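Long-range contact in acyl-CoA hydrolase (Bacillus cereus, PDB 1Y7U), which probably hydrolyses long-chain fatty acyl-CoA thioesters to free acids and coenzyme A, using a hotdog fold: residues Ser86-Val98 with Asn129-Thr141. Sequence-based numbering, arbitrary orientation.
Sequences SFVIWTGRTSMEV and NNPVPVPRVIPDT. With COA (coenzyme A), chain F.
Val-137 and Val-134 press their branched side chains onto the 86-98 hairpin, an instance of a proline-rich segment laid along a strand and its turn with few backbone bonds. The firmer packing lies on the side facing helix 39-58. Val-137 sends CG2 to Val-88 CG1 at 3.5 Å, while its CG1, anti to the backbone N (chi1 -163°), comes over the carbonyl oxygen of Val-88. Val-134 points both methyls at the selenium of Met-96, a selenomethionine, with CG1 3.9 Å from SE; the two side chains cross at about a right angle, and His-57 of helix 39-58 touches both. One main-chain bond ties the segments beside the turn: Val-134 N donates to Arg-93 O at 2.9 Å, approaching nearly in line with the C=O.

The hairpin belongs to the antiparallel sheet of the hotdog fold, with a classic beta bulge where Ile-89 and Trp-90 both face Glu-97. Its turn forms part of the coenzyme A pocket: the backbone N atoms of Thr-94 and Ser-95 both donate to phosphate oxygen O7A, Ser-95 N at 2.9 Å from O7A. Beside that turn, Pro-131, also of the pocket, has its CB 3.4 Å from Thr-94 CG2, and its CG approaches the coenzyme's diphosphate.

At Thr-91 OG1 the packing gives way to water: Val-137 N reaches this hydroxyl through a weak 3.3 Å bond, and water 1, also weakly bonded to it, lies within hydrogen-bonding reach of Pro-135 O. Toward solvent the fit slackens, and the extended Arg-93 chain runs alongside exposed Pro-133, its NH2 no nearer than 4.1 Å to CD.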
ATOM      1  N   SER A  86       0.858 -20.736  11.898  1.00 25.67           N
ATOM      2  CA  SER A  86      -0.342 -20.739  12.696  1.00 25.89           C
ATOM      3  C   SER A  86      -1.210 -21.955  12.404  1.00 26.87           C
ATOM      4  O   SER A  86      -1.238 -22.474  11.281  1.00 27.73           O
ATOM      5  CB  SER A  86      -1.139 -19.456  12.443  1.00 24.37           C
ATOM      6  OG  SER A  86      -1.617 -19.396  11.104  1.00 22.58           O
ATOM      7  N   PHE A  87      -1.897 -22.417  13.439  1.00 25.29           N
ATOM      8  CA  PHE A  87      -2.814 -23.534  13.319  1.00 25.50           C
ATOM      9  C   PHE A  87      -3.779 -23.471  14.485  1.00 25.28           C
ATOM     10  O   PHE A  87      -3.488 -22.868  15.516  1.00 26.59           O
ATOM     11  CB  PHE A  87      -2.074 -24.875  13.310  1.00 24.33           C
ATOM     12  CG  PHE A  87      -0.999 -24.981  14.338  1.00 26.15           C
ATOM     13  CD1 PHE A  87       0.308 -24.598  14.037  1.00 26.62           C
ATOM     14  CD2 PHE A  87      -1.291 -25.429  15.623  1.00 24.48           C
ATOM     15  CE1 PHE A  87       1.307 -24.652  15.001  1.00 23.82           C
ATOM     16  CE2 PHE A  87      -0.301 -25.489  16.589  1.00 23.22           C
ATOM     17  CZ  PHE A  87       0.998 -25.100  16.282  1.00 24.05           C
ATOM     18  N   VAL A  88      -4.942 -24.069  14.295  1.00 24.90           N
ATOM     19  CA  VAL A  88      -5.963 -24.109  15.323  1.00 27.08           C
ATOM     20  C   VAL A  88      -5.556 -25.203  16.308  1.00 29.15           C
ATOM     21  O   VAL A  88      -5.130 -26.271  15.878  1.00 31.18           O
ATOM     22  CB  VAL A  88      -7.309 -24.481  14.685  1.00 26.42           C
ATOM     23  CG1 VAL A  88      -8.395 -24.553  15.731  1.00 27.77           C
ATOM     24  CG2 VAL A  88      -7.653 -23.472  13.617  1.00 24.34           C
ATOM     25  N   ILE A  89      -5.639 -24.952  17.611  1.00 29.46           N
ATOM     26  CA  ILE A  89      -5.298 -26.007  18.562  1.00 33.46           C
ATOM     27  C   ILE A  89      -6.427 -26.298  19.513  1.00 37.92           C
ATOM     28  O   ILE A  89      -6.574 -27.426  19.961  1.00 43.35           O
ATOM     29  CB  ILE A  89      -4.105 -25.695  19.461  1.00 31.74           C
ATOM     30  CG1 ILE A  89      -3.808 -24.210  19.410  1.00 31.77           C
ATOM     31  CG2 ILE A  89      -2.940 -26.621  19.129  1.00 27.02           C
ATOM     32  CD1 ILE A  89      -3.238 -23.711  20.678  1.00 33.68           C
ATOM     33  N   TRP A  90      -7.215 -25.287  19.843  1.00 37.70           N
ATOM     34  CA  TRP A  90      -8.320 -25.486  20.760  1.00 37.78           C
ATOM     35  C   TRP A  90      -9.600 -25.038  20.091  1.00 38.22           C
ATOM     36  O   TRP A  90      -9.600 -24.059  19.359  1.00 39.80           O
ATOM     37  CB  TRP A  90      -8.086 -24.672  22.030  1.00 36.33           C
ATOM     38  CG  TRP A  90      -9.202 -24.748  23.040  1.00 36.02           C
ATOM     39  CD1 TRP A  90      -9.273 -25.572  24.130  1.00 34.71           C
ATOM     40  CD2 TRP A  90     -10.401 -23.965  23.052  1.00 34.41           C
ATOM     41  NE1 TRP A  90     -10.439 -25.344  24.818  1.00 33.67           N
ATOM     42  CE2 TRP A  90     -11.149 -24.364  24.178  1.00 33.36           C
ATOM     43  CE3 TRP A  90     -10.915 -22.967  22.220  1.00 33.86           C
ATOM     44  CZ2 TRP A  90     -12.384 -23.800  24.493  1.00 35.09           C
ATOM     45  CZ3 TRP A  90     -12.145 -22.405  22.534  1.00 35.30           C
ATOM     46  CH2 TRP A  90     -12.866 -22.825  23.662  1.00 35.91           C
ATOM     47  N   THR A  91     -10.689 -25.758  20.326  1.00 40.15           N
ATOM     48  CA  THR A  91     -11.967 -25.363  19.750  1.00 41.14           C
ATOM     49  C   THR A  91     -13.078 -25.419  20.759  1.00 42.56           C
ATOM     50  O   THR A  91     -13.093 -26.273  21.640  1.00 44.26           O
ATOM     51  CB  THR A  91     -12.406 -26.244  18.558  1.00 39.07           C
ATOM     52  OG1 THR A  91     -12.188 -27.631  18.856  1.00 39.02           O
ATOM     53  CG2 THR A  91     -11.674 -25.829  17.306  1.00 36.97           C
ATOM     54  N   GLY A  92     -14.000 -24.477  20.624  1.00 44.64           N
ATOM     55  CA  GLY A  92     -15.159 -24.425  21.487  1.00 43.88           C
ATOM     56  C   GLY A  92     -16.225 -25.039  20.616  1.00 43.40           C
ATOM     57  O   GLY A  92     -15.935 -25.937  19.835  1.00 45.39           O
ATOM     58  N   ARG A  93     -17.453 -24.566  20.720  1.00 43.01           N
ATOM     59  CA  ARG A  93     -18.504 -25.116  19.890  1.00 43.99           C
ATOM     60  C   ARG A  93     -18.558 -24.291  18.619  1.00 44.56           C
ATOM     61  O   ARG A  93     -18.696 -24.802  17.503  1.00 44.87           O
ATOM     62  CB  ARG A  93     -19.843 -25.014  20.606  1.00 44.79           C
ATOM     63  CG  ARG A  93     -21.005 -25.374  19.730  1.00 48.22           C
ATOM     64  CD  ARG A  93     -22.301 -24.924  20.344  1.00 52.42           C
ATOM     65  NE  ARG A  93     -23.369 -24.966  19.353  1.00 56.96           N
ATOM     66  CZ  ARG A  93     -23.982 -23.890  18.872  1.00 57.60           C
ATOM     67  NH1 ARG A  93     -23.640 -22.679  19.299  1.00 56.79           N
ATOM     68  NH2 ARG A  93     -24.928 -24.029  17.954  1.00 59.90           N
ATOM     69  N   THR A  94     -18.416 -22.993  18.821  1.00 43.95           N
ATOM     70  CA  THR A  94     -18.494 -22.032  17.752  1.00 42.41           C
ATOM     71  C   THR A  94     -17.194 -21.272  17.498  1.00 41.98           C
ATOM     72  O   THR A  94     -17.005 -20.703  16.426  1.00 43.04           O
ATOM     73  CB  THR A  94     -19.636 -21.053  18.078  1.00 42.39           C
ATOM     74  OG1 THR A  94     -20.685 -21.216  17.116  1.00 43.15           O
ATOM     75  CG2 THR A  94     -19.148 -19.625  18.111  1.00 39.83           C
ATOM     76  N   SER A  95     -16.298 -21.268  18.477  1.00 40.38           N
ATOM     77  CA  SER A  95     -15.036 -20.548  18.345  1.00 37.75           C
ATOM     78  C   SER A  95     -13.840 -21.472  18.292  1.00 37.05           C
ATOM     79  O   SER A  95     -13.947 -22.661  18.566  1.00 36.50           O
ATOM     80  CB  SER A  95     -14.859 -19.595  19.518  1.00 37.56           C
ATOM     81  OG  SER A  95     -14.778 -20.324  20.729  1.00 37.95           O
HETATM   82  N   MSE A  96     -12.689 -20.907  17.953  1.00 36.73           N
HETATM   83  CA  MSE A  96     -11.462 -21.680  17.870  1.00 38.00           C
HETATM   84  C   MSE A  96     -10.268 -20.809  18.229  1.00 36.01           C
HETATM   85  O   MSE A  96     -10.261 -19.611  17.954  1.00 37.17           O
HETATM   86  CB  MSE A  96     -11.320 -22.242  16.461  1.00 39.75           C
HETATM   87  CG  MSE A  96     -11.680 -21.236  15.400  1.00 49.03           C
HETATM   88 SE   MSE A  96     -12.368 -22.044  13.793  1.00 55.57          SE
HETATM   89  CE  MSE A  96     -10.816 -23.056  13.353  1.00 49.55           C
ATOM     90  N   GLU A  97      -9.275 -21.399  18.883  1.00 33.84           N
ATOM     91  CA  GLU A  97      -8.084 -20.654  19.245  1.00 34.20           C
ATOM     92  C   GLU A  97      -6.955 -21.028  18.326  1.00 32.37           C
ATOM     93  O   GLU A  97      -6.599 -22.198  18.195  1.00 34.71           O
ATOM     94  CB  GLU A  97      -7.676 -20.914  20.681  1.00 36.89           C
ATOM     95  CG  GLU A  97      -8.509 -20.162  21.670  1.00 45.12           C
ATOM     96  CD  GLU A  97      -7.792 -19.994  22.974  1.00 52.26           C
ATOM     97  OE1 GLU A  97      -6.911 -19.117  23.051  1.00 57.10           O
ATOM     98  OE2 GLU A  97      -8.090 -20.750  23.919  1.00 58.25           O
ATOM     99  N   VAL A  98      -6.393 -20.017  17.682  1.00 28.78           N
ATOM    100  CA  VAL A  98      -5.313 -20.229  16.748  1.00 25.61           C
ATOM    101  C   VAL A  98      -3.999 -19.783  17.349  1.00 26.48           C
ATOM    102  O   VAL A  98      -3.857 -18.640  17.803  1.00 25.72           O
ATOM    103  CB  VAL A  98      -5.569 -19.454  15.446  1.00 21.90           C
ATOM    104  CG1 VAL A  98      -4.494 -19.787  14.428  1.00 23.01           C
ATOM    105  CG2 VAL A  98      -6.954 -19.789  14.907  1.00 17.77           C
ATOM    106  N   ASN A 129     -24.638 -13.250  10.719  1.00 67.71           N
ATOM    107  CA  ASN A 129     -24.016 -12.996  12.016  1.00 66.58           C
ATOM    108  C   ASN A 129     -24.418 -13.896  13.177  1.00 63.34           C
ATOM    109  O   ASN A 129     -24.503 -13.441  14.320  1.00 62.49           O
ATOM    110  CB  ASN A 129     -24.239 -11.540  12.423  1.00 70.27           C
ATOM    111  CG  ASN A 129     -23.223 -10.605  11.808  1.00 74.19           C
ATOM    112  OD1 ASN A 129     -23.065 -10.550  10.585  1.00 76.23           O
ATOM    113  ND2 ASN A 129     -22.525  -9.859  12.656  1.00 76.28           N
ATOM    114  N   ASN A 130     -24.661 -15.168  12.893  1.00 59.48           N
ATOM    115  CA  ASN A 130     -25.012 -16.110  13.945  1.00 55.84           C
ATOM    116  C   ASN A 130     -23.846 -17.070  14.122  1.00 51.37           C
ATOM    117  O   ASN A 130     -23.390 -17.678  13.155  1.00 49.68           O
ATOM    118  CB  ASN A 130     -26.263 -16.908  13.573  1.00 58.58           C
ATOM    119  CG  ASN A 130     -27.480 -16.031  13.381  1.00 62.10           C
ATOM    120  OD1 ASN A 130     -27.818 -15.214  14.245  1.00 63.68           O
ATOM    121  ND2 ASN A 130     -28.155 -16.199  12.247  1.00 63.29           N
ATOM    122  N   PRO A 131     -23.321 -17.194  15.350  1.00 47.38           N
ATOM    123  CA  PRO A 131     -22.205 -18.123  15.536  1.00 44.14           C
ATOM    124  C   PRO A 131     -22.622 -19.488  15.001  1.00 42.27           C
ATOM    125  O   PRO A 131     -23.786 -19.869  15.095  1.00 41.56           O
ATOM    126  CB  PRO A 131     -22.003 -18.100  17.040  1.00 42.92           C
ATOM    127  CG  PRO A 131     -22.267 -16.658  17.360  1.00 44.36           C
ATOM    128  CD  PRO A 131     -23.535 -16.382  16.561  1.00 45.94           C
ATOM    129  N   VAL A 132     -21.672 -20.216  14.430  1.00 40.76           N
ATOM    130  CA  VAL A 132     -21.959 -21.515  13.844  1.00 40.42           C
ATOM    131  C   VAL A 132     -20.983 -22.605  14.279  1.00 40.30           C
ATOM    132  O   VAL A 132     -19.774 -22.391  14.316  1.00 41.66           O
ATOM    133  CB  VAL A 132     -21.945 -21.404  12.299  1.00 40.45           C
ATOM    134  CG1 VAL A 132     -21.831 -22.779  11.657  1.00 42.96           C
ATOM    135  CG2 VAL A 132     -23.203 -20.717  11.839  1.00 39.71           C
ATOM    136  N   PRO A 133     -21.500 -23.798  14.603  1.00 40.08           N
ATOM    137  CA  PRO A 133     -20.627 -24.896  15.028  1.00 39.84           C
ATOM    138  C   PRO A 133     -19.398 -25.078  14.129  1.00 39.43           C
ATOM    139  O   PRO A 133     -19.439 -24.850  12.918  1.00 38.37           O
ATOM    140  CB  PRO A 133     -21.565 -26.108  15.025  1.00 39.24           C
ATOM    141  CG  PRO A 133     -22.677 -25.700  14.088  1.00 40.29           C
ATOM    142  CD  PRO A 133     -22.887 -24.263  14.450  1.00 39.13           C
ATOM    143  N   VAL A 134     -18.308 -25.503  14.755  1.00 38.87           N
ATOM    144  CA  VAL A 134     -17.022 -25.688  14.098  1.00 36.65           C
ATOM    145  C   VAL A 134     -16.441 -27.065  14.410  1.00 36.73           C
ATOM    146  O   VAL A 134     -16.612 -27.581  15.505  1.00 36.64           O
ATOM    147  CB  VAL A 134     -16.050 -24.595  14.598  1.00 35.43           C
ATOM    148  CG1 VAL A 134     -14.618 -25.100  14.583  1.00 36.73           C
ATOM    149  CG2 VAL A 134     -16.203 -23.354  13.749  1.00 34.57           C
ATOM    150  N   PRO A 135     -15.727 -27.671  13.454  1.00 37.76           N
ATOM    151  CA  PRO A 135     -15.140 -28.994  13.697  1.00 38.89           C
ATOM    152  C   PRO A 135     -14.325 -29.020  14.988  1.00 40.27           C
ATOM    153  O   PRO A 135     -14.036 -27.978  15.565  1.00 39.44           O
ATOM    154  CB  PRO A 135     -14.265 -29.213  12.464  1.00 38.93           C
ATOM    155  CG  PRO A 135     -15.003 -28.480  11.401  1.00 37.02           C
ATOM    156  CD  PRO A 135     -15.400 -27.195  12.103  1.00 38.30           C
ATOM    157  N   ARG A 136     -13.965 -30.211  15.446  1.00 42.80           N
ATOM    158  CA  ARG A 136     -13.174 -30.337  16.658  1.00 45.66           C
ATOM    159  C   ARG A 136     -11.739 -30.459  16.181  1.00 43.74           C
ATOM    160  O   ARG A 136     -11.502 -30.935  15.077  1.00 44.81           O
ATOM    161  CB  ARG A 136     -13.591 -31.591  17.437  1.00 52.45           C
ATOM    162  CG  ARG A 136     -12.915 -31.740  18.794  1.00 62.78           C
ATOM    163  CD  ARG A 136     -13.397 -32.985  19.546  1.00 68.75           C
ATOM    164  NE  ARG A 136     -12.679 -33.190  20.808  1.00 74.86           N
ATOM    165  CZ  ARG A 136     -12.734 -32.372  21.859  1.00 75.83           C
ATOM    166  NH1 ARG A 136     -13.481 -31.276  21.821  1.00 76.04           N
ATOM    167  NH2 ARG A 136     -12.030 -32.645  22.951  1.00 75.23           N
ATOM    168  N   VAL A 137     -10.783 -30.009  16.985  1.00 42.28           N
ATOM    169  CA  VAL A 137      -9.383 -30.110  16.587  1.00 39.95           C
ATOM    170  C   VAL A 137      -8.805 -31.346  17.235  1.00 40.36           C
ATOM    171  O   VAL A 137      -9.234 -31.742  18.313  1.00 42.11           O
ATOM    172  CB  VAL A 137      -8.517 -28.937  17.103  1.00 36.56           C
ATOM    173  CG1 VAL A 137      -7.218 -28.881  16.339  1.00 34.74           C
ATOM    174  CG2 VAL A 137      -9.246 -27.653  16.987  1.00 41.53           C
ATOM    175  N   ILE A 138      -7.834 -31.961  16.580  1.00 38.25           N
ATOM    176  CA  ILE A 138      -7.182 -33.108  17.167  1.00 39.20           C
ATOM    177  C   ILE A 138      -5.678 -32.938  16.992  1.00 38.53           C
ATOM    178  O   ILE A 138      -5.142 -32.998  15.884  1.00 39.86           O
ATOM    179  CB  ILE A 138      -7.698 -34.473  16.581  1.00 41.29           C
ATOM    180  CG1 ILE A 138      -6.518 -35.324  16.109  1.00 43.91           C
ATOM    181  CG2 ILE A 138      -8.741 -34.238  15.506  1.00 39.01           C
ATOM    182  CD1 ILE A 138      -6.914 -36.686  15.553  1.00 51.71           C
ATOM    183  N   PRO A 139      -4.986 -32.658  18.100  1.00 36.62           N
ATOM    184  CA  PRO A 139      -3.539 -32.453  18.206  1.00 37.07           C
ATOM    185  C   PRO A 139      -2.780 -33.753  17.949  1.00 38.78           C
ATOM    186  O   PRO A 139      -3.069 -34.759  18.583  1.00 40.10           O
ATOM    187  CB  PRO A 139      -3.370 -31.991  19.646  1.00 36.59           C
ATOM    188  CG  PRO A 139      -4.703 -31.309  19.954  1.00 34.95           C
ATOM    189  CD  PRO A 139      -5.671 -32.257  19.342  1.00 34.80           C
ATOM    190  N   ASP A 140      -1.816 -33.743  17.032  1.00 40.18           N
ATOM    191  CA  ASP A 140      -1.046 -34.947  16.748  1.00 40.34           C
ATOM    192  C   ASP A 140       0.281 -34.930  17.487  1.00 41.84           C
ATOM    193  O   ASP A 140       0.503 -35.719  18.395  1.00 44.31           O
ATOM    194  CB  ASP A 140      -0.766 -35.094  15.249  1.00 43.85           C
ATOM    195  CG  ASP A 140      -1.999 -35.483  14.449  1.00 48.13           C
ATOM    196  OD1 ASP A 140      -3.037 -35.779  15.070  1.00 50.34           O
ATOM    197  OD2 ASP A 140      -1.927 -35.499  13.196  1.00 48.40           O
ATOM    198  N   THR A 141       1.162 -34.026  17.078  1.00 42.53           N
ATOM    199  CA  THR A 141       2.495 -33.867  17.659  1.00 44.85           C
ATOM    200  C   THR A 141       2.493 -33.729  19.179  1.00 45.50           C
ATOM    201  O   THR A 141       1.467 -33.402  19.773  1.00 45.45           O
ATOM    202  CB  THR A 141       3.164 -32.620  17.073  1.00 46.55           C
ATOM    203  OG1 THR A 141       3.160 -32.720  15.647  1.00 48.41           O
ATOM    204  CG2 THR A 141       4.596 -32.476  17.574  1.00 52.00           C
TER
HETATM  205  N1A COA F 201     -12.713 -13.633  23.554  1.00 76.21           N
HETATM  206  C2A COA F 201     -12.663 -14.940  23.214  1.00 75.17           C
HETATM  207  N3A COA F 201     -13.786 -15.577  22.789  1.00 75.45           N
HETATM  208  C4A COA F 201     -14.928 -14.926  22.706  1.00 76.95           C
HETATM  209  C5A COA F 201     -14.981 -13.611  23.004  1.00 76.82           C
HETATM  210  C6A COA F 201     -13.862 -12.931  23.437  1.00 76.62           C
HETATM  211  N6A COA F 201     -13.776 -11.603  23.446  1.00 73.05           N
HETATM  212  N7A COA F 201     -16.220 -13.239  22.827  1.00 76.94           N
HETATM  213  C8A COA F 201     -16.928 -14.254  22.399  1.00 76.64           C
HETATM  214  N9A COA F 201     -16.154 -15.322  22.339  1.00 77.88           N
HETATM  215  C1B COA F 201     -16.592 -16.621  21.817  1.00 78.85           C
HETATM  216  C2B COA F 201     -16.896 -17.668  22.856  1.00 77.79           C
HETATM  217  O2B COA F 201     -15.743 -18.450  22.995  1.00 78.12           O
HETATM  218  C3B COA F 201     -18.025 -18.498  22.289  1.00 75.97           C
HETATM  219  O3B COA F 201     -17.410 -19.687  22.005  1.00 68.81           O
HETATM  220  P3B COA F 201     -17.952 -21.105  21.954  1.00 60.11           P
HETATM  221  O7A COA F 201     -16.999 -21.829  21.254  1.00 58.50           O
HETATM  222  O8A COA F 201     -19.179 -21.377  21.352  1.00 61.17           O
HETATM  223  O9A COA F 201     -17.954 -21.664  23.215  1.00 60.26           O
HETATM  224  C4B COA F 201     -18.320 -17.774  21.007  1.00 79.96           C
HETATM  225  O4B COA F 201     -17.833 -16.495  21.208  1.00 80.24           O
HETATM  226  C5B COA F 201     -19.768 -17.636  20.672  1.00 84.67           C
HETATM  227  O5B COA F 201     -20.227 -16.400  21.149  1.00 91.57           O
HETATM  228  P1A COA F 201     -21.762 -16.043  21.378  1.00 94.88           P
HETATM  229  O1A COA F 201     -22.056 -15.755  22.785  1.00 94.23           O
HETATM  230  O2A COA F 201     -22.627 -17.143  20.960  1.00 92.67           O
HETATM  231  O3A COA F 201     -22.084 -14.699  20.603  1.00 94.77           O
HETATM  232  P2A COA F 201     -21.275 -13.335  20.550  1.00 94.20           P
HETATM  233  O4A COA F 201     -20.779 -12.879  21.855  1.00 93.28           O
HETATM  234  O5A COA F 201     -22.201 -12.372  20.011  1.00 93.84           O
HETATM  235  O6A COA F 201     -20.073 -13.537  19.538  1.00 92.58           O
HETATM  236  CBP COA F 201     -18.684 -11.540  19.164  1.00 84.24           C
HETATM  237  CCP COA F 201     -19.588 -12.620  18.581  1.00 86.72           C
HETATM  238  CDP COA F 201     -19.020 -11.188  20.590  1.00 83.87           C
HETATM  239  CEP COA F 201     -17.255 -12.013  19.143  1.00 81.46           C
HETATM  240  CAP COA F 201     -19.016 -10.210  18.487  1.00 82.92           C
HETATM  241  OAP COA F 201     -19.620  -9.319  19.393  1.00 83.34           O
HETATM  242  C9P COA F 201     -18.303  -9.621  17.317  1.00 79.91           C
HETATM  243  O9P COA F 201     -18.864  -9.742  16.064  1.00 78.12           O
HETATM  244  N8P COA F 201     -17.177  -9.011  17.501  1.00 76.26           N
HETATM  245  C7P COA F 201     -16.129  -9.055  16.534  1.00 74.63           C
HETATM  246  C6P COA F 201     -16.548  -8.949  15.081  1.00 74.66           C
HETATM  247  C5P COA F 201     -15.491  -8.362  14.204  1.00 73.79           C
HETATM  248  O5P COA F 201     -15.803  -7.780  13.145  1.00 73.92           O
HETATM  249  N4P COA F 201     -14.259  -8.494  14.619  1.00 71.58           N
HETATM  250  C3P COA F 201     -13.254  -7.584  14.212  1.00 71.80           C
HETATM  251  C2P COA F 201     -13.393  -6.320  15.006  1.00 72.35           C
HETATM  252  S1P COA F 201     -13.936  -4.986  13.997  1.00 78.20           S
HETATM  253  O   HOH W   1     -15.110 -27.588  18.218  1.00 67.99           O